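Local coordinates for methyltransferase-like protein 5 (Pyrococcus horikoshii, PDB 1WY7), which probably transfers methyl groups from S-adenosylmethionine to RNA and is captured here with the reaction by-product S-adenosyl-L-homocysteine bound, at residues R4-E7 and L8-L12; V85-L88 and I89-G93; H128-R131 and P132-K136. All coordinates share one frame; numbering follows the deposited sequence.

Contact 1: residues R4-E7 and L8-L12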
loop_
_atom_site.group_PDB
_atom_site.type_symbol
_atom_site.label_atom_id
_atom_site.label_comp_id
_atom_site.label_asym_id
_atom_site.label_seq_id
_atom_site.Cartn_x
_atom_site.Cartn_y
_atom_site.Cartn_z
ATOM N N ARG A 4 11.959 -9.850 -3.462
ATOM C CA ARG A 4 12.721 -8.691 -3.999
ATOM C C ARG A 4 12.763 -8.741 -5.519
ATOM O O ARG A 4 13.317 -7.845 -6.160
ATOM C CB ARG A 4 14.150 -8.708 -3.461
ATOM C CG ARG A 4 14.560 -7.410 -2.814
ATOM C CD ARG A 4 16.048 -7.111 -2.972
ATOM N NE ARG A 4 16.419 -6.844 -4.363
ATOM C CZ ARG A 4 16.844 -7.767 -5.223
ATOM N NH1 ARG A 4 16.961 -9.034 -4.844
ATOM N NH2 ARG A 4 17.147 -7.423 -6.471
ATOM N N LYS A 5 12.177 -9.798 -6.082
ATOM C CA LYS A 5 12.137 -10.007 -7.524
ATOM C C LYS A 5 12.259 -8.705 -8.294
ATOM O O LYS A 5 11.339 -7.883 -8.303
ATOM C CB LYS A 5 10.838 -10.691 -7.923
ATOM C CG LYS A 5 10.937 -11.500 -9.197
ATOM C CD LYS A 5 11.714 -12.779 -8.938
ATOM C CE LYS A 5 11.533 -13.781 -10.060
ATOM N NZ LYS A 5 12.002 -15.134 -9.647
ATOM N N LYS A 6 13.412 -8.518 -8.924
ATOM C CA LYS A 6 13.666 -7.329 -9.724
ATOM C C LYS A 6 12.789 -7.350 -10.977
ATOM O O LYS A 6 12.516 -6.300 -11.563
ATOM C CB LYS A 6 15.146 -7.239 -10.117
ATOM C CG LYS A 6 15.444 -6.066 -11.047
ATOM C CD LYS A 6 16.933 -5.869 -11.312
ATOM C CE LYS A 6 17.651 -5.250 -10.112
ATOM N NZ LYS A 6 19.094 -4.957 -10.400
ATOM N N GLU A 7 12.350 -8.539 -11.390
ATOM C CA GLU A 7 11.476 -8.658 -12.558
ATOM C C GLU A 7 10.141 -7.992 -12.241
ATOM O O GLU A 7 9.569 -7.277 -13.068
ATOM C CB GLU A 7 11.220 -10.128 -12.914
ATOM C CG GLU A 7 12.276 -10.753 -13.809
ATOM C CD GLU A 7 12.916 -11.978 -13.183
ATOM O OE1 GLU A 7 13.345 -11.887 -12.010
ATOM O OE2 GLU A 7 12.999 -13.025 -13.866
ATOM N N LEU A 8 9.651 -8.238 -11.028
ATOM C CA LEU A 8 8.389 -7.672 -10.583
ATOM C C LEU A 8 8.505 -6.147 -10.522
ATOM O O LEU A 8 7.618 -5.425 -10.989
ATOM C CB LEU A 8 8.015 -8.250 -9.211
ATOM C CG LEU A 8 6.725 -7.764 -8.529
ATOM C CD1 LEU A 8 5.533 -7.940 -9.450
ATOM C CD2 LEU A 8 6.515 -8.560 -7.255
ATOM N N ALA A 9 9.611 -5.666 -9.963
ATOM C CA ALA A 9 9.840 -4.230 -9.847
ATOM C C ALA A 9 9.812 -3.587 -11.226
ATOM O O ALA A 9 9.214 -2.527 -11.415
ATOM C CB ALA A 9 11.177 -3.963 -9.163
ATOM N N ILE A 10 10.462 -4.240 -12.185
ATOM C CA ILE A 10 10.523 -3.751 -13.562
ATOM C C ILE A 10 9.128 -3.673 -14.168
ATOM O O ILE A 10 8.739 -2.670 -14.775
ATOM C CB ILE A 10 11.395 -4.701 -14.435
ATOM C CG1 ILE A 10 12.867 -4.566 -14.036
ATOM C CG2 ILE A 10 11.202 -4.402 -15.918
ATOM C CD1 ILE A 10 13.795 -5.545 -14.764
ATOM N N ALA A 11 8.377 -4.750 -14.012
ATOM C CA ALA A 11 7.028 -4.795 -14.547
ATOM C C ALA A 11 6.128 -3.745 -13.882
ATOM O O ALA A 11 5.284 -3.128 -14.548
ATOM C CB ALA A 11 6.440 -6.188 -14.366
ATOM N N LEU A 12 6.311 -3.535 -12.579
ATOM C CA LEU A 12 5.502 -2.554 -11.856
ATOM C C LEU A 12 5.817 -1.130 -12.300
ATOM O O LEU A 12 4.933 -0.280 -12.311
ATOM C CB LEU A 12 5.714 -2.677 -10.335
ATOM C CG LEU A 12 5.188 -3.967 -9.704
ATOM C CD1 LEU A 12 5.465 -3.975 -8.221
ATOM C CD2 LEU A 12 3.697 -4.100 -9.990
#
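With chi1 at 176°, K6 sends CG out opposite its backbone N, while I10 swings CG1 to the side of its own backbone N (chi1 -71°), and the two chains meet one helical turn apart. I10 CD1 lies 4.1 Å from K6 CG, the two side chains crossing at a slant, and I10 CG1 sits close against the carbonyl oxygen of K6. Both residues are exposed, so this hydrocarbon pair lies on the outer side of the helix.

The backbone bonds of the helix start run alongside. I10 N donates to K6 O over 3.0 Å, and A11 N donates to E7 O over 2.9 Å with an N-H...O angle of 164°. K5 stands at the N-cap position, and its carbonyl oxygen takes A9 N at 3.3 Å as well as a weak second bond from L8 N at 3.2 Å. K5 CB approaches L8 CB to 3.9 Å before the rest of the lysine chain turns off elsewhere. L8 itself is buried. Nearby, K5 leans on W40 and A9 on S36, both of helix 32-44, while L12 reaches V62 and Y65 of helix 62-69.

Carbonyls accepting amide hydrogens four residues on, with the N-cap carbonyl serving the first of them, are the signature of an alpha-helical N terminus, here that of helix 6-13 where it lies against helices 32-44 and 62-69.

Contact 2: residues V85-L88 and I89-G93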
loop_
_atom_site.group_PDB
_atom_site.type_symbol
_atom_site.label_atom_id
_atom_site.label_comp_id
_atom_site.label_asym_id
_atom_site.label_seq_id
_atom_site.Cartn_x
_atom_site.Cartn_y
_atom_site.Cartn_z
ATOM N N VAL A 85 -8.440 6.796 -9.812
ATOM C CA VAL A 85 -9.134 5.573 -10.188
ATOM C C VAL A 85 -9.136 5.387 -11.706
ATOM O O VAL A 85 -9.070 4.258 -12.186
ATOM C CB VAL A 85 -10.581 5.585 -9.635
ATOM C CG1 VAL A 85 -11.346 4.332 -10.081
ATOM C CG2 VAL A 85 -10.532 5.652 -8.119
ATOM N N ASP A 86 -9.200 6.486 -12.460
ATOM C CA ASP A 86 -9.184 6.380 -13.922
ATOM C C ASP A 86 -7.913 5.656 -14.371
ATOM O O ASP A 86 -7.959 4.785 -15.237
ATOM C CB ASP A 86 -9.236 7.759 -14.589
ATOM C CG ASP A 86 -10.515 8.517 -14.285
ATOM O OD1 ASP A 86 -11.603 7.899 -14.292
ATOM O OD2 ASP A 86 -10.426 9.743 -14.047
ATOM N N VAL A 87 -6.787 6.028 -13.778
ATOM C CA VAL A 87 -5.497 5.416 -14.090
ATOM C C VAL A 87 -5.478 3.985 -13.571
ATOM O O VAL A 87 -4.988 3.073 -14.237
ATOM C CB VAL A 87 -4.337 6.210 -13.422
ATOM C CG1 VAL A 87 -2.990 5.560 -13.731
ATOM C CG2 VAL A 87 -4.358 7.656 -13.903
ATOM N N LEU A 88 -6.013 3.807 -12.364
ATOM C CA LEU A 88 -6.083 2.500 -11.711
ATOM C C LEU A 88 -6.778 1.480 -12.614
ATOM O O LEU A 88 -6.249 0.393 -12.854
ATOM C CB LEU A 88 -6.838 2.643 -10.379
ATOM C CG LEU A 88 -7.169 1.521 -9.380
ATOM C CD1 LEU A 88 -7.943 0.400 -10.048
ATOM C CD2 LEU A 88 -5.920 1.004 -8.759
ATOM N N ILE A 89 -7.957 1.836 -13.111
ATOM C CA ILE A 89 -8.728 0.939 -13.966
ATOM C C ILE A 89 -7.966 0.535 -15.218
ATOM O O ILE A 89 -7.998 -0.620 -15.631
ATOM C CB ILE A 89 -10.052 1.586 -14.392
ATOM C CG1 ILE A 89 -10.797 2.093 -13.158
ATOM C CG2 ILE A 89 -10.899 0.588 -15.159
ATOM C CD1 ILE A 89 -11.001 1.067 -12.099
ATOM N N GLU A 90 -7.276 1.493 -15.821
ATOM C CA GLU A 90 -6.525 1.182 -17.019
ATOM C C GLU A 90 -5.339 0.282 -16.687
ATOM O O GLU A 90 -5.063 -0.676 -17.410
ATOM C CB GLU A 90 -6.042 2.458 -17.711
ATOM C CG GLU A 90 -5.638 2.203 -19.155
ATOM C CD GLU A 90 -5.017 3.409 -19.817
ATOM O OE1 GLU A 90 -5.593 4.508 -19.690
ATOM O OE2 GLU A 90 -3.958 3.256 -20.473
ATOM N N ASN A 91 -4.647 0.574 -15.590
ATOM C CA ASN A 91 -3.502 -0.238 -15.203
ATOM C C ASN A 91 -3.869 -1.698 -14.913
ATOM O O ASN A 91 -3.111 -2.604 -15.257
ATOM C CB ASN A 91 -2.798 0.376 -13.987
ATOM C CG ASN A 91 -1.890 1.532 -14.361
ATOM O OD1 ASN A 91 -1.328 1.559 -15.448
ATOM N ND2 ASN A 91 -1.722 2.480 -13.449
ATOM N N LEU A 92 -5.024 -1.923 -14.288
ATOM C CA LEU A 92 -5.467 -3.283 -13.954
ATOM C C LEU A 92 -6.335 -3.913 -15.048
ATOM O O LEU A 92 -7.017 -4.915 -14.811
ATOM C CB LEU A 92 -6.265 -3.292 -12.648
ATOM C CG LEU A 92 -5.635 -2.764 -11.354
ATOM C CD1 LEU A 92 -6.442 -3.289 -10.163
ATOM C CD2 LEU A 92 -4.210 -3.214 -11.235
ATOM N N GLY A 93 -6.307 -3.314 -16.236
ATOM C CA GLY A 93 -7.095 -3.819 -17.349
ATOM C C GLY A 93 -7.008 -5.313 -17.618
ATOM O O GLY A 93 -8.005 -5.928 -17.946
#
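V85 O accepts the amide of I89 at 2.8 Å in a nearly straight bond (169°), and the same four-residue step joins N91 N to V87 O and L92 N to L88 O, as the helix nears its end. This is helix 82-91, the connection of a beta-alpha-beta unit between strands 74-79 and 99-103 of the Rossmann-like methyltransferase fold.

I89 keeps CG1 beside its own backbone N (chi1 -52°), close over V85 O. A second bend turns CD1 into the angle between two neighbours: it lies 3.9 Å from V85 CG1 and 3.7 Å from L88 CD1. V85 and I89 run side by side toward V101 of strand 99-103, and V85 also touches E79, which binds S-adenosyl-L-homocysteine.

V87 and N91 form a second parallel pair, with the amide ND2 3.3 Å from V87 CG1. The buried N91 amide is satisfied at both ends, since ND2 donates to T60 O and OD1 accepts K16 N; these two bonds should fix the rotation of the group. Beyond N91 the helical angles are lost at L92, whose CD1 still meets L88 CD1 at 4.0 Å.

Contact 3: residues H128-R131 and P132-K136. With SAH (S-adenosyl-L-homocysteine), chain E.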
loop_
_atom_site.group_PDB
_atom_site.type_symbol
_atom_site.label_atom_id
_atom_site.label_comp_id
_atom_site.label_asym_id
_atom_site.label_seq_id
_atom_site.Cartn_x
_atom_site.Cartn_y
_atom_site.Cartn_z
ATOM N N HIS A 128 -1.277 13.610 10.969
ATOM C CA HIS A 128 -1.818 12.281 11.251
ATOM C C HIS A 128 -2.650 11.643 10.130
ATOM O O HIS A 128 -3.553 10.852 10.406
ATOM C CB HIS A 128 -2.693 12.343 12.501
ATOM C CG HIS A 128 -1.989 12.870 13.711
ATOM N ND1 HIS A 128 -0.617 12.887 13.825
ATOM C CD2 HIS A 128 -2.472 13.351 14.881
ATOM C CE1 HIS A 128 -0.283 13.355 15.016
ATOM N NE2 HIS A 128 -1.392 13.643 15.675
ATOM N N ALA A 129 -2.354 11.976 8.879
ATOM C CA ALA A 129 -3.111 11.433 7.756
ATOM C C ALA A 129 -3.014 9.910 7.656
ATOM O O ALA A 129 -3.883 9.267 7.078
ATOM C CB ALA A 129 -2.646 12.077 6.450
ATOM N N ASP A 130 -1.971 9.336 8.246
ATOM C CA ASP A 130 -1.766 7.896 8.201
ATOM C C ASP A 130 -2.588 7.102 9.220
ATOM O O ASP A 130 -2.855 5.909 9.023
ATOM C CB ASP A 130 -0.273 7.597 8.370
ATOM C CG ASP A 130 0.280 8.094 9.698
ATOM O OD1 ASP A 130 -0.290 9.041 10.286
ATOM O OD2 ASP A 130 1.304 7.539 10.150
ATOM N N ARG A 131 -3.009 7.754 10.296
ATOM C CA ARG A 131 -3.778 7.059 11.329
ATOM C C ARG A 131 -5.096 6.450 10.861
ATOM O O ARG A 131 -5.430 5.333 11.255
ATOM C CB ARG A 131 -3.988 7.981 12.530
ATOM C CG ARG A 131 -2.690 8.218 13.292
ATOM C CD ARG A 131 -2.661 9.608 13.881
ATOM N NE ARG A 131 -2.847 9.616 15.327
ATOM C CZ ARG A 131 -1.849 9.632 16.203
ATOM N NH1 ARG A 131 -0.592 9.647 15.775
ATOM N NH2 ARG A 131 -2.109 9.630 17.502
ATOM N N PRO A 132 -5.860 7.161 10.019
ATOM C CA PRO A 132 -7.129 6.606 9.535
ATOM C C PRO A 132 -6.884 5.293 8.774
ATOM O O PRO A 132 -7.715 4.377 8.793
ATOM C CB PRO A 132 -7.657 7.709 8.612
ATOM C CG PRO A 132 -7.095 8.957 9.212
ATOM C CD PRO A 132 -5.696 8.563 9.583
ATOM N N PHE A 133 -5.740 5.209 8.097
ATOM C CA PHE A 133 -5.387 4.007 7.336
ATOM C C PHE A 133 -5.015 2.825 8.247
ATOM O O PHE A 133 -5.481 1.707 8.039
ATOM C CB PHE A 133 -4.236 4.306 6.360
ATOM C CG PHE A 133 -4.644 5.141 5.176
ATOM C CD1 PHE A 133 -4.792 6.526 5.285
ATOM C CD2 PHE A 133 -4.916 4.536 3.955
ATOM C CE1 PHE A 133 -5.208 7.292 4.181
ATOM C CE2 PHE A 133 -5.330 5.287 2.850
ATOM C CZ PHE A 133 -5.477 6.661 2.960
ATOM N N LEU A 134 -4.184 3.078 9.257
ATOM C CA LEU A 134 -3.789 2.024 10.187
ATOM C C LEU A 134 -5.010 1.537 10.958
ATOM O O LEU A 134 -5.205 0.331 11.106
ATOM C CB LEU A 134 -2.712 2.526 11.145
ATOM C CG LEU A 134 -1.363 2.753 10.465
ATOM C CD1 LEU A 134 -0.478 3.631 11.326
ATOM C CD2 LEU A 134 -0.717 1.400 10.194
ATOM N N LEU A 135 -5.841 2.471 11.436
ATOM C CA LEU A 135 -7.060 2.095 12.163
ATOM C C LEU A 135 -7.953 1.201 11.309
ATOM O O LEU A 135 -8.411 0.169 11.768
ATOM C CB LEU A 135 -7.867 3.334 12.596
ATOM C CG LEU A 135 -7.625 3.846 14.020
ATOM C CD1 LEU A 135 -8.487 5.092 14.277
ATOM C CD2 LEU A 135 -7.962 2.741 15.016
ATOM N N LYS A 136 -8.220 1.616 10.075
ATOM C CA LYS A 136 -9.062 0.829 9.179
ATOM C C LYS A 136 -8.437 -0.538 8.879
ATOM O O LYS A 136 -9.113 -1.561 8.930
ATOM C CB LYS A 136 -9.293 1.596 7.879
ATOM C CG LYS A 136 -10.143 0.869 6.859
ATOM C CD LYS A 136 -11.510 0.517 7.427
ATOM C CE LYS A 136 -12.249 1.761 7.916
ATOM N NZ LYS A 136 -13.520 1.365 8.562
HETATM N N SAH E . 0.247 4.987 -6.444
HETATM C CA SAH E . 0.483 4.343 -5.136
HETATM C CB SAH E . -0.400 5.065 -4.105
HETATM C CG SAH E . 0.427 6.176 -3.564
HETATM S SD SAH E . -0.169 7.375 -2.357
HETATM C C SAH E . 0.202 2.875 -5.314
HETATM O O SAH E . 0.236 2.397 -6.490
HETATM O OXT SAH E . -0.058 2.256 -4.229
HETATM C "C5'" SAH E . -1.637 6.686 -1.624
HETATM C "C4'" SAH E . -3.017 7.191 -2.074
HETATM O "O4'" SAH E . -3.802 7.535 -0.905
HETATM C "C3'" SAH E . -3.045 8.494 -2.875
HETATM O "O3'" SAH E . -3.267 8.057 -4.230
HETATM C "C2'" SAH E . -4.273 9.276 -2.380
HETATM O "O2'" SAH E . -5.191 9.854 -3.279
HETATM C "C1'" SAH E . -4.890 8.307 -1.357
HETATM N N9 SAH E . -5.512 8.952 -0.210
HETATM C C8 SAH E . -5.120 10.056 0.526
HETATM N N7 SAH E . -5.925 10.347 1.517
HETATM C C5 SAH E . -6.919 9.377 1.441
HETATM C C6 SAH E . -8.080 9.105 2.216
HETATM N N6 SAH E . -8.421 9.860 3.283
HETATM N N1 SAH E . -8.891 8.047 1.881
HETATM C C2 SAH E . -8.541 7.286 0.817
HETATM N N3 SAH E . -7.467 7.438 0.007
HETATM C C4 SAH E . -6.681 8.512 0.377
#
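D130 O is gripped by two amides of the following turn: L134 N at 3.1 Å in a fairly straight bond (162°), and F133 N in a weak, more bent one. It thus opens helix 131-140, which follows a type I beta turn from H128 to R131 in the methyltransferase domain. L135 N continues the pattern with a 2.9 Å bond to R131 O. P132, lacking an amide hydrogen, sits in the first turn, its CD 3.2 Å from A129 O.

F133 carries CG beside its backbone N (chi1 -73°), and its ring leaves the helix toward the bound S-adenosyl-L-homocysteine. CZ, at the ring's edge, meets the face of the adenine 3.4 Å from C4, while CD1 lies beside A129 O. V106, P120 and P121 also touch this ring, the two prolines belonging to the Asn-Pro-Pro-Phe motif. An alanine at F133 would remove the edge that meets the adenine and would probably leave a gap between the base and the helix.

Within the turn itself, the arginine chain, bent at chi2 and chi3, places R131 NH1 over the centre of the H128 ring, 3.7 Å from its plane.

Overall arrangement
Along the chain the three contacts follow in series, none nested or crossing; each is local, between neighbours three to five residues apart, and closes no long loop. Contact 1, at the start of the modelled chain, ties the N-terminal helix to the two helices that follow it. Contact 2 covers most of helix 82-91 and its C-terminal end, with side chains reaching strands 74-79 and 99-103 and, through N91, the loops holding K16 and T60. Contact 3 starts helix 131-140 after strand 115-118 and packs toward helix 152-164. Contacts 1 and 3 fall on opposite sides of the chain's centre, their own centres about 28 Å apart. Only contact 3 meets S-adenosyl-L-homocysteine directly.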